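Local coordinates for coenzyme PQQ synthesis protein B (Methylobacterium extorquens, PDB 4Z7R), which takes part in the biosynthesis of pyrroloquinoline quinone and is a zinc-binding member of the metallo-beta-lactamase superfamily, perhaps acting in transport of PQQ or its precursor, at the interface of chains A and B. Coordinates in Å, arbitrary orientation; residue numbers count along the deposited sequence, not the author numbering. Chains: chain A/B, Coenzyme PQQ synthesis protein B.

The interface of chains A and B. Residues chain A 64, 72, 79, 81, 100, 104; chain B 17-18.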
ATOM      1  N   ILE A  64       0.676   6.587   7.633  1.00 10.00           N
ATOM      2  CA  ILE A  64       1.742   7.271   8.349  0.95 10.68           C
ATOM      3  C   ILE A  64       1.689   8.768   8.040  0.92 10.98           C
ATOM      4  O   ILE A  64       1.793   9.592   8.945  1.00 10.88           O
ATOM      5  CB  ILE A  64       3.123   6.685   7.990  1.00 10.81           C
ATOM      6  CG1 ILE A  64       3.265   5.288   8.600  1.00 11.10           C
ATOM      7  CG2 ILE A  64       4.243   7.593   8.475  1.00 10.91           C
ATOM      8  CD1 ILE A  64       4.534   4.561   8.204  0.88 11.25           C
ATOM      9  N   PRO A  72       8.054  10.515  11.522  0.75 10.85           N
ATOM     10  CA  PRO A  72       9.406  10.313  12.053  1.00 10.44           C
ATOM     11  C   PRO A  72       9.899  11.527  12.838  0.68 11.11           C
ATOM     12  O   PRO A  72       9.514  12.657  12.538  1.00 11.64           O
ATOM     13  CB  PRO A  72      10.251  10.085  10.793  0.72 10.36           C
ATOM     14  CG  PRO A  72       9.475  10.741   9.689  0.99 10.83           C
ATOM     15  CD  PRO A  72       8.033  10.519  10.049  1.00 10.96           C
ATOM     16  N   SER A  79      12.044   6.747  13.856  0.94 12.80           N
ATOM     17  CA  SER A  79      10.599   6.569  13.732  0.78 12.70           C
ATOM     18  C   SER A  79       9.953   6.259  15.076  0.75 12.49           C
ATOM     19  O   SER A  79      10.549   5.575  15.907  0.93 11.98           O
ATOM     20  CB  SER A  79      10.284   5.447  12.742  1.00 12.13           C
ATOM     21  OG  SER A  79       8.901   5.147  12.747  1.00 11.83           O
ATOM     22  N   ILE A  81       7.495   4.349  15.446  1.00 11.10           N
ATOM     23  CA  ILE A  81       7.095   2.948  15.403  0.90 12.23           C
ATOM     24  C   ILE A  81       8.230   2.076  15.923  0.83 13.15           C
ATOM     25  O   ILE A  81       9.276   1.952  15.284  1.00 13.42           O
ATOM     26  CB  ILE A  81       6.702   2.510  13.979  1.00 12.05           C
ATOM     27  CG1 ILE A  81       5.540   3.363  13.467  1.00 11.41           C
ATOM     28  CG2 ILE A  81       6.324   1.036  13.959  0.73 11.90           C
ATOM     29  CD1 ILE A  81       5.177   3.115  12.019  0.87 11.75           C
ATOM     30  N   LEU A 100       8.130  -0.997   5.185  1.00 10.02           N
ATOM     31  CA  LEU A 100       8.970  -0.737   6.353  0.72 11.47           C
ATOM     32  C   LEU A 100      10.383  -1.295   6.181  0.88 12.31           C
ATOM     33  O   LEU A 100      10.869  -2.050   7.025  0.79 12.81           O
ATOM     34  CB  LEU A 100       8.320  -1.330   7.605  1.00 11.86           C
ATOM     35  CG  LEU A 100       6.869  -0.904   7.837  0.62 11.70           C
ATOM     36  CD1 LEU A 100       6.273  -1.615   9.040  0.84 11.98           C
ATOM     37  CD2 LEU A 100       6.772   0.609   7.997  1.00 11.22           C
ATOM     38  N   GLN A 104      15.255   0.625   8.903  1.00 13.30           N
ATOM     39  CA  GLN A 104      14.694   1.030  10.187  1.00 13.68           C
ATOM     40  C   GLN A 104      14.584  -0.142  11.157  0.85 13.92           C
ATOM     41  O   GLN A 104      13.903  -1.127  10.876  0.83 13.91           O
ATOM     42  CB  GLN A 104      13.322   1.670   9.999  0.98 13.71           C
ATOM     43  CG  GLN A 104      12.789   2.330  11.255  1.00 13.66           C
ATOM     44  CD  GLN A 104      13.598   3.552  11.634  0.67 13.28           C
ATOM     45  OE1 GLN A 104      14.167   4.218  10.772  0.82 13.13           O
ATOM     46  NE2 GLN A 104      13.656   3.850  12.926  1.00 13.04           N
TER
ATOM     47  N   TRP B  17       8.956   7.254   4.909  1.00 10.62           N
ATOM     48  CA  TRP B  17       8.311   7.066   6.206  0.85 10.33           C
ATOM     49  C   TRP B  17       9.249   7.227   7.402  0.68 11.29           C
ATOM     50  O   TRP B  17       8.801   7.592   8.488  0.93 11.61           O
ATOM     51  CB  TRP B  17       7.643   5.690   6.272  1.00  9.38           C
ATOM     52  CG  TRP B  17       8.604   4.557   6.412  0.85  8.45           C
ATOM     53  CD1 TRP B  17       9.383   4.011   5.432  0.79  8.55           C
ATOM     54  CD2 TRP B  17       8.893   3.827   7.609  0.79  8.12           C
ATOM     55  NE1 TRP B  17      10.140   2.985   5.948  0.95  8.42           N
ATOM     56  CE2 TRP B  17       9.854   2.851   7.282  0.74  8.22           C
ATOM     57  CE3 TRP B  17       8.430   3.905   8.928  0.91  7.63           C
ATOM     58  CZ2 TRP B  17      10.358   1.959   8.222  0.85  7.90           C
ATOM     59  CZ3 TRP B  17       8.934   3.018   9.860  0.84  7.85           C
ATOM     60  CH2 TRP B  17       9.886   2.056   9.502  0.82  7.95           C
ATOM     61  N   ASN B  18      10.538   6.952   7.212  1.00 11.95           N
ATOM     62  CA  ASN B  18      11.498   7.092   8.309  0.96 12.80           C
ATOM     63  C   ASN B  18      12.564   8.146   8.026  0.78 13.18           C
ATOM     64  O   ASN B  18      13.660   8.098   8.583  0.91 13.77           O
ATOM     65  CB  ASN B  18      12.173   5.748   8.614  1.00 13.09           C
ATOM     66  CG  ASN B  18      13.092   5.281   7.498  0.98 13.56           C
ATOM     67  OD1 ASN B  18      12.908   5.635   6.334  0.96 13.87           O
ATOM     68  ND2 ASN B  18      14.095   4.485   7.853  0.97 14.02           N
TER
HETATM   69  O   HOH W   1       7.777   6.985  11.019  1.00 11.16           O
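B:Trp17 pushes its indole into a pocket on A:Leu100, A:Gln104, A:Ile64, A:Ser79 and A:Ile81, a knob-in-pocket contact between two PqqB subunits of the metallo-beta-lactamase fold. The two-fold repeats it with the chains exchanged; this dimer may or may not be the form present in solution. Methyl CD2 of A:Leu100 sits over one face of the indole, 3.6 Å from the centroid of the six-membered ring and displaced toward its rim, a CH-pi contact. The opposite face is covered from within chain B by CB of B:Asn18, so the indole lies between a methyl of the partner and a methylene of the next residue in its own chain. The aliphatic stem of A:Gln104 packs obliquely against the outer end of the six-membered ring, on the B:Asn18 side; its CG comes to 3.4 Å from CH2 of the indole and its CB lies close by. At the root of the side chain, A:Ile64, from helix 60-66, brings its tip CD1 to 3.8 Å from CB of B:Trp17, while A:Ile81 CD1 stands farther off, beyond CZ3.

Outward from the ring, A:Gln104 bends at chi2 (68°), turning its amide away from the indole toward B:Asn18. There OE1 accepts a hydrogen bond of 2.9 Å from ND2 of B:Asn18, on a lone pair in the carbonyl plane and nearly straight at the hydrogen (163°), although the two amides are almost perpendicular. Hydroxyl OG of A:Ser79 takes the backbone N-H of A:Ile81 at 3.1 Å, which helps fix its rotation beside CZ3. The same OG meets a water at 2.8 Å, and this water also reaches the backbone O of B:Trp17, against which the ring of A:Pro72 packs with CG and CD.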